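Local coordinates for protein SusD homolog (Bacteroides thetaiotaomicron, PDB 3EHM) that probably binds mucin O-glycans at the cell surface as a SusD-like lipoprotein, helping a gut symbiont to use these host sugars, at residues A[173-176]-A[177-181]; A[198-201]-A[202-205]; A[224-227]-A[228-231]; A[344-347]-A[348-352]. All coordinates share one frame; numbering follows the deposited sequence.

Interaction 1: A[173-176]-A[177-181]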
# COMPACT_ATOMS: atom_id res chain seq x y z
N LYS A 173 -12.85 18.81 6.26
CA LYS A 173 -13.29 20.00 5.54
C LYS A 173 -13.89 19.60 4.20
O LYS A 173 -14.94 20.11 3.80
CB LYS A 173 -12.12 20.96 5.31
CG LYS A 173 -12.53 22.22 4.55
CD LYS A 173 -11.35 23.14 4.30
CE LYS A 173 -11.79 24.36 3.50
NZ LYS A 173 -10.65 25.28 3.21
N SER A 174 -13.23 18.69 3.50
CA SER A 174 -13.72 18.21 2.21
C SER A 174 -15.10 17.57 2.38
O SER A 174 -16.02 17.84 1.61
CB SER A 174 -12.75 17.19 1.60
OG SER A 174 -11.54 17.80 1.20
N VAL A 175 -15.23 16.70 3.38
CA VAL A 175 -16.48 16.01 3.65
C VAL A 175 -17.61 16.99 3.98
O VAL A 175 -18.71 16.89 3.45
CB VAL A 175 -16.31 15.02 4.82
CG1 VAL A 175 -17.65 14.45 5.24
CG2 VAL A 175 -15.36 13.90 4.40
N GLU A 176 -17.32 17.96 4.84
CA GLU A 176 -18.32 18.94 5.21
C GLU A 176 -18.90 19.65 3.99
O GLU A 176 -20.11 19.86 3.89
CB GLU A 176 -17.72 19.99 6.16
CG GLU A 176 -18.37 21.36 6.00
CD GLU A 176 -18.45 22.14 7.29
OE1 GLU A 176 -18.30 21.53 8.37
OE2 GLU A 176 -18.67 23.37 7.22
N LEU A 177 -18.04 20.02 3.06
CA LEU A 177 -18.49 20.72 1.87
C LEU A 177 -19.20 19.81 0.88
O LEU A 177 -20.29 20.13 0.41
CB LEU A 177 -17.31 21.41 1.18
CG LEU A 177 -17.67 22.26 -0.04
CD1 LEU A 177 -16.76 23.48 -0.11
CD2 LEU A 177 -17.57 21.44 -1.31
N LEU A 178 -18.60 18.66 0.59
CA LEU A 178 -19.17 17.71 -0.36
C LEU A 178 -20.50 17.13 0.11
O LEU A 178 -21.31 16.69 -0.71
CB LEU A 178 -18.16 16.60 -0.66
CG LEU A 178 -16.88 17.11 -1.33
CD1 LEU A 178 -15.89 15.98 -1.51
CD2 LEU A 178 -17.22 17.73 -2.68
N ASN A 179 -20.72 17.12 1.42
CA ASN A 179 -21.97 16.59 1.96
C ASN A 179 -23.15 17.50 1.63
O ASN A 179 -24.31 17.12 1.83
CB ASN A 179 -21.85 16.41 3.48
CG ASN A 179 -21.45 14.99 3.86
OD1 ASN A 179 -21.03 14.74 4.99
ND2 ASN A 179 -21.60 14.06 2.93
N THR A 180 -22.87 18.68 1.10
CA THR A 180 -23.94 19.61 0.74
C THR A 180 -24.20 19.60 -0.76
O THR A 180 -25.10 20.27 -1.26
CB THR A 180 -23.61 21.06 1.16
OG1 THR A 180 -22.48 21.53 0.41
CG2 THR A 180 -23.28 21.12 2.65
N ILE A 181 -23.39 18.82 -1.48
CA ILE A 181 -23.52 18.71 -2.93
C ILE A 181 -24.31 17.45 -3.23
O ILE A 181 -23.91 16.35 -2.86
CB ILE A 181 -22.13 18.61 -3.61
CG1 ILE A 181 -21.24 19.77 -3.16
CG2 ILE A 181 -22.28 18.60 -5.12
CD1 ILE A 181 -21.73 21.14 -3.59

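Interaction 2: A[198-201]-A[202-205]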
# COMPACT_ATOMS: atom_id res chain seq x y z
N GLN A 198 -21.33 11.47 -3.44
CA GLN A 198 -21.57 10.68 -2.23
C GLN A 198 -20.50 9.61 -2.06
O GLN A 198 -20.08 9.32 -0.94
CB GLN A 198 -22.96 10.02 -2.29
CG GLN A 198 -24.11 10.99 -2.04
CD GLN A 198 -23.89 12.34 -2.70
OE1 GLN A 198 -23.31 13.26 -2.10
NE2 GLN A 198 -24.34 12.47 -3.95
N ASN A 199 -20.05 9.02 -3.16
CA ASN A 199 -19.00 8.01 -3.07
C ASN A 199 -17.67 8.68 -2.72
O ASN A 199 -16.88 8.13 -1.97
CB ASN A 199 -18.89 7.23 -4.38
CG ASN A 199 -19.85 6.05 -4.43
OD1 ASN A 199 -20.15 5.52 -5.49
ND2 ASN A 199 -20.33 5.63 -3.26
N TRP A 200 -17.43 9.87 -3.27
CA TRP A 200 -16.19 10.57 -2.95
C TRP A 200 -16.14 10.86 -1.45
O TRP A 200 -15.07 10.81 -0.84
CB TRP A 200 -16.08 11.88 -3.73
CG TRP A 200 -15.51 11.68 -5.10
CD1 TRP A 200 -16.18 11.66 -6.28
CD2 TRP A 200 -14.14 11.40 -5.41
NE1 TRP A 200 -15.32 11.39 -7.32
CE2 TRP A 200 -14.06 11.22 -6.81
CE3 TRP A 200 -12.97 11.28 -4.65
CZ2 TRP A 200 -12.85 10.94 -7.46
CZ3 TRP A 200 -11.77 11.00 -5.29
CH2 TRP A 200 -11.72 10.82 -6.69
N VAL A 201 -17.30 11.14 -0.86
CA VAL A 201 -17.38 11.40 0.57
C VAL A 201 -17.03 10.13 1.33
O VAL A 201 -16.28 10.16 2.31
CB VAL A 201 -18.79 11.88 0.98
CG1 VAL A 201 -18.93 11.86 2.49
CG2 VAL A 201 -19.04 13.29 0.45
N LYS A 202 -17.56 9.00 0.88
CA LYS A 202 -17.27 7.73 1.53
C LYS A 202 -15.78 7.43 1.47
O LYS A 202 -15.20 6.94 2.43
CB LYS A 202 -18.06 6.60 0.87
CG LYS A 202 -19.57 6.71 1.08
CD LYS A 202 -20.29 5.52 0.49
CE LYS A 202 -21.77 5.58 0.82
NZ LYS A 202 -22.46 4.33 0.37
N LEU A 203 -15.16 7.74 0.33
CA LEU A 203 -13.73 7.50 0.18
C LEU A 203 -12.98 8.38 1.17
O LEU A 203 -12.03 7.93 1.81
CB LEU A 203 -13.28 7.79 -1.25
CG LEU A 203 -11.76 7.81 -1.47
CD1 LEU A 203 -11.14 6.49 -1.03
CD2 LEU A 203 -11.47 8.08 -2.94
N ALA A 204 -13.41 9.64 1.29
CA ALA A 204 -12.77 10.57 2.21
C ALA A 204 -12.85 10.10 3.66
O ALA A 204 -11.88 10.18 4.41
CB ALA A 204 -13.40 11.97 2.08
N ASN A 205 -14.03 9.62 4.07
CA ASN A 205 -14.22 9.14 5.43
C ASN A 205 -13.47 7.83 5.67
O ASN A 205 -13.06 7.54 6.78
CB ASN A 205 -15.70 8.93 5.74
CG ASN A 205 -16.46 10.22 5.92
OD1 ASN A 205 -15.94 11.19 6.49
ND2 ASN A 205 -17.70 10.25 5.46

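Interaction 3: A[224-227]-A[228-231]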
# COMPACT_ATOMS: atom_id res chain seq x y z
N LYS A 224 -9.23 9.29 18.41
CA LYS A 224 -10.59 9.49 18.90
C LYS A 224 -11.20 10.80 18.41
O LYS A 224 -12.42 10.94 18.34
CB LYS A 224 -10.61 9.45 20.43
CG LYS A 224 -10.24 8.11 21.03
CD LYS A 224 -10.15 8.20 22.55
CE LYS A 224 -9.93 6.84 23.20
NZ LYS A 224 -9.67 6.97 24.66
N GLU A 225 -10.35 11.77 18.08
CA GLU A 225 -10.85 13.06 17.62
C GLU A 225 -11.52 12.96 16.25
O GLU A 225 -12.32 13.82 15.89
CB GLU A 225 -9.71 14.09 17.54
CG GLU A 225 -10.17 15.54 17.44
CD GLU A 225 -9.04 16.53 17.17
OE1 GLU A 225 -7.89 16.26 17.59
OE2 GLU A 225 -9.30 17.58 16.54
N TYR A 226 -11.21 11.91 15.49
CA TYR A 226 -11.78 11.76 14.15
C TYR A 226 -12.44 10.44 13.78
O TYR A 226 -13.25 10.40 12.86
CB TYR A 226 -10.72 12.07 13.09
CG TYR A 226 -10.25 13.50 13.05
CD1 TYR A 226 -9.27 13.96 13.93
CD2 TYR A 226 -10.78 14.40 12.13
CE1 TYR A 226 -8.82 15.28 13.89
CE2 TYR A 226 -10.35 15.72 12.08
CZ TYR A 226 -9.37 16.15 12.96
OH TYR A 226 -8.92 17.45 12.89
N ILE A 227 -12.09 9.35 14.46
CA ILE A 227 -12.66 8.05 14.12
C ILE A 227 -14.18 8.02 14.24
O ILE A 227 -14.86 7.39 13.44
CB ILE A 227 -12.04 6.92 14.97
CG1 ILE A 227 -12.40 5.57 14.37
CG2 ILE A 227 -12.53 7.01 16.41
CD1 ILE A 227 -11.51 4.44 14.86
N THR A 228 -14.71 8.71 15.25
CA THR A 228 -16.15 8.76 15.44
C THR A 228 -16.80 9.55 14.31
O THR A 228 -17.86 9.17 13.81
CB THR A 228 -16.51 9.40 16.80
OG1 THR A 228 -15.98 8.59 17.86
CG2 THR A 228 -18.02 9.51 16.95
N LYS A 229 -16.18 10.65 13.91
CA LYS A 229 -16.73 11.48 12.83
C LYS A 229 -16.70 10.73 11.50
O LYS A 229 -17.58 10.90 10.67
CB LYS A 229 -15.93 12.78 12.69
CG LYS A 229 -15.81 13.59 13.97
CD LYS A 229 -15.51 15.06 13.69
CE LYS A 229 -14.26 15.26 12.85
NZ LYS A 229 -13.98 16.71 12.57
N ALA A 230 -15.68 9.90 11.31
CA ALA A 230 -15.54 9.14 10.08
C ALA A 230 -16.67 8.13 9.89
O ALA A 230 -17.20 7.97 8.79
CB ALA A 230 -14.20 8.41 10.07
N LEU A 231 -17.05 7.47 10.98
CA LEU A 231 -18.10 6.46 10.93
C LEU A 231 -19.51 6.97 11.20
O LEU A 231 -20.48 6.23 11.01
CB LEU A 231 -17.76 5.33 11.90
CG LEU A 231 -16.46 4.58 11.58
CD1 LEU A 231 -16.09 3.65 12.74
CD2 LEU A 231 -16.62 3.79 10.29
O HOH W 1 -14.20 11.53 16.13

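Interaction 4: A[344-347]-A[348-352]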
# COMPACT_ATOMS: atom_id res chain seq x y z
N ALA A 344 -13.73 -2.17 0.15
CA ALA A 344 -14.63 -2.41 1.28
C ALA A 344 -14.03 -3.33 2.34
O ALA A 344 -14.22 -3.11 3.54
CB ALA A 344 -15.95 -2.98 0.77
N SER A 345 -13.31 -4.36 1.91
CA SER A 345 -12.73 -5.28 2.88
C SER A 345 -11.83 -4.57 3.89
O SER A 345 -11.82 -4.91 5.07
CB SER A 345 -11.96 -6.41 2.18
OG SER A 345 -10.92 -5.90 1.36
N GLU A 346 -11.07 -3.58 3.43
CA GLU A 346 -10.18 -2.86 4.32
C GLU A 346 -10.96 -2.18 5.45
O GLU A 346 -10.54 -2.19 6.61
CB GLU A 346 -9.36 -1.81 3.57
CG GLU A 346 -8.22 -1.24 4.41
CD GLU A 346 -7.49 -0.09 3.75
OE1 GLU A 346 -7.47 -0.02 2.50
OE2 GLU A 346 -6.92 0.73 4.49
N THR A 347 -12.09 -1.59 5.09
CA THR A 347 -12.93 -0.91 6.08
C THR A 347 -13.26 -1.83 7.25
O THR A 347 -13.18 -1.43 8.41
CB THR A 347 -14.24 -0.41 5.44
OG1 THR A 347 -13.93 0.57 4.44
CG2 THR A 347 -15.15 0.21 6.48
N TYR A 348 -13.63 -3.07 6.95
CA TYR A 348 -13.97 -4.00 8.02
C TYR A 348 -12.78 -4.35 8.91
O TYR A 348 -12.94 -4.47 10.12
CB TYR A 348 -14.60 -5.27 7.44
CG TYR A 348 -15.97 -5.02 6.86
CD1 TYR A 348 -16.11 -4.68 5.52
CD2 TYR A 348 -17.11 -5.05 7.66
CE1 TYR A 348 -17.36 -4.37 4.98
CE2 TYR A 348 -18.36 -4.74 7.14
CZ TYR A 348 -18.48 -4.40 5.80
OH TYR A 348 -19.71 -4.08 5.28
N PHE A 349 -11.60 -4.50 8.33
CA PHE A 349 -10.43 -4.84 9.14
C PHE A 349 -10.01 -3.65 10.00
O PHE A 349 -9.50 -3.83 11.10
CB PHE A 349 -9.27 -5.30 8.24
CG PHE A 349 -9.50 -6.64 7.62
CD1 PHE A 349 -9.66 -7.77 8.42
CD2 PHE A 349 -9.59 -6.78 6.24
CE1 PHE A 349 -9.90 -9.02 7.85
CE2 PHE A 349 -9.83 -8.03 5.66
CZ PHE A 349 -9.99 -9.15 6.47
N LEU A 350 -10.24 -2.45 9.48
CA LEU A 350 -9.94 -1.23 10.21
C LEU A 350 -10.90 -1.14 11.40
O LEU A 350 -10.50 -0.80 12.51
CB LEU A 350 -10.11 -0.01 9.31
CG LEU A 350 -9.01 0.19 8.26
CD1 LEU A 350 -9.42 1.28 7.27
CD2 LEU A 350 -7.70 0.54 8.96
N LYS A 351 -12.18 -1.44 11.16
CA LYS A 351 -13.17 -1.40 12.23
C LYS A 351 -12.86 -2.48 13.27
O LYS A 351 -13.05 -2.28 14.47
CB LYS A 351 -14.58 -1.61 11.65
CG LYS A 351 -15.05 -0.45 10.79
CD LYS A 351 -16.48 -0.64 10.28
CE LYS A 351 -17.48 -0.57 11.42
NZ LYS A 351 -18.88 -0.64 10.91
N ALA A 352 -12.36 -3.62 12.80
CA ALA A 352 -12.00 -4.73 13.69
C ALA A 352 -10.95 -4.27 14.69
O ALA A 352 -11.09 -4.49 15.90
CB ALA A 352 -11.47 -5.90 12.87

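Interaction 1: A[173-176]-A[177-181]
Three i to i+4 backbone bonds continue helix 160-178 near its C-terminal end, from 173-176 into 177-181: Leu-177 N to Lys-173 O, Leu-178 N to Ser-174 O at 2.9 Å and nearly straight (170°), and Asn-179 N to Val-175 O, which is more bent (141°). Overlapping the last of them, a type I turn runs from Leu-178 to Ile-181. Leu-177 O is gripped twice by one residue, since Thr-180 brings both its backbone N (3.0 Å) and its hydroxyl OG1 (2.6 Å) to that oxygen, the hydroxyl lying in the carbonyl plane. A chi1 of 66° sets OG1 between the backbone N and the carbonyl carbon of Thr-180, which lets it reach Leu-177 O. Leu-178 lays its CG over Ser-174 O, and the side chains of Val-175 and Asn-179 run alongside each other in the same direction. Ser-174 OG is bonded to Glu-123 of helix 116-140, and Val-175 and Leu-178 pack on helix 197-215. The arrangement is that of a helix C-terminus, where the backbone N and hydroxyl of Thr-180 both take up Leu-177 O and a type I turn follows from Leu-178, here in the helical, TPR-related part of a SusD-like fold.

Interaction 2: A[198-201]-A[202-205]
Lys-202 N, Leu-203 N, Ala-204 N and Asn-205 N each donate to the carbonyl four residues earlier, so the oxygens of Gln-198, Asn-199, Trp-200 and Val-201 are all engaged by regular helical bonds. The last three measure 2.9 Å, and Asn-205 N to Val-201 O is the straightest of the four at 161°. Trp-200, Asn-205 and Asn-199 find partners outside the turn. Trp-200 NE1 donates to Asp-190, which probably helps fix the rotation of the indole, whose ring also meets Tyr-193 edge-to-face. Asn-205 ND2 is shared between the carbonyls of Asn-235 and Gly-237, which satisfies the ND2 donor of this buried residue; it passes 3.6 Å from Val-201 CG1, the two side chains side by side and pointing the same way. Asn-199 ND2 has a weak bond to Ser-244 and touches Lys-202 CD at 3.8 Å. The extended lysine starts with CG anti to its carbonyl carbon (chi1 -67°), which brings CG within 3.3 Å of Gln-198 O. The main apolar touch is Leu-203 CD2 against Trp-200 CZ3, at 3.8 Å. This turn of helix 197-215 lies between two helices: Trp-200, Leu-203 and Ala-204 pack on helix 116-140, whereas Val-201, Ala-204 and Asn-205 meet Val-175 of helix 160-178.

Interaction 3: A[224-227]-A[228-231]
A turn of helix 220-231 with a water inserted into its backbone bonding joins Lys-224 to Lys-229. The bridging water donates to Lys-224 O (2.9 Å) and accepts from Lys-229 N (3.1 Å), spanning a place where the backbone is drawn open: Tyr-226, at phi -130°, departs from helical values. Regular i to i+4 bonding holds just beyond, with Ala-230 N on Tyr-226 O at 2.9 Å and a longer bond from Leu-231 N to Ile-227 O, 3.3 Å. The principal side-chain meeting is between Tyr-226 and Lys-229, which lie next to each other and point the same way. A bend at chi3 (-57°) turns the end of Lys-229 back along the ring: its CE approaches Tyr-226 CD2 obliquely to the ring, at 3.7 Å, and its NZ lies 3.8 Å from Tyr-226 CE2. That ammonium also has a weak hydrogen bond to Ser-172 OG. Ile-227 and Leu-231, one turn apart, touch loosely, CG1 to CD1 at 4.5 Å. Thr-228 belongs to the exposed side of the helix. On the buried side Tyr-226 reaches helix 160-178 at Leu-168, Ala-169 and Ser-172, Ile-227 and Ala-230 pack on helix 197-215, and Leu-231 borders the loop residues Val-238 and Ile-360.

Interaction 4: A[344-347]-A[348-352]
Tyr-348, Phe-349 and Leu-350 all carry CG anti to their own carbonyl carbon (chi1 -69°, -70° and -74°), which turns each side chain back over the preceding turn, 344-347. Tyr-348 therefore brings CD1 to 3.2 Å from Ala-344 O, with that oxygen at the edge of the ring and near its plane. Phe-349 CD2 comes similarly close to Ser-345 O, 3.1 Å, but obliquely, while Glu-346 CA sits at the edge of the phenyl ring. Leu-350 CG lies 3.3 Å from Glu-346 O, and its CD1 meets the stem and carboxylate of the extended Glu-346, 3.8 Å from OE2. Lys-351 runs beside Thr-347, its CG 3.2 Å from Thr-347 O. Beneath these side chains the backbone bonds shorten along the helix: Tyr-348 N to Ala-344 O is weak at 3.5 Å, Phe-349 N to Ser-345 O measures 3.3 Å, and Leu-350 N to Glu-346 O reaches 2.9 Å. Polar ends are met from several directions. Glu-346 forms a salt bridge with Arg-210 of helix 197-215, Ser-345 OG bonds to Glu-378, and Thr-347 OG1 and Tyr-348 OH reach the carbonyls of Ile-239 and Glu-240. The chemistry implies a largely buried start of helix 344-356 in which carbon atoms of the side chains probably shield the backbone carbonyls from water, while pairing with Arg-210, outside these two segments, probably favours a charged Glu-346 despite its burial.

From the N terminus the four contacts come in series; interactions 2 to 4 each lie within a single helix, while interaction 1 runs from a helix end into a turn. None nests in or crosses another, and none closes a long loop. Interaction 1 ends helix 160-178, and interaction 2 opens the next helix, 197-215. Their centres are about 9 Å apart, and they touch where Val-175 CG2 meets Ala-204 CB at 3.6 Å. Interaction 3, on helix 220-231, adjoins interaction 2 through Asn-205 CB and Ala-230 O, 3.5 Å apart. Interaction 4 begins helix 344-356; its nearest atoms lie about 4 Å from interaction 3, without contact. Helix 197-215 is the common neighbour, packing against the helices of the other three interactions.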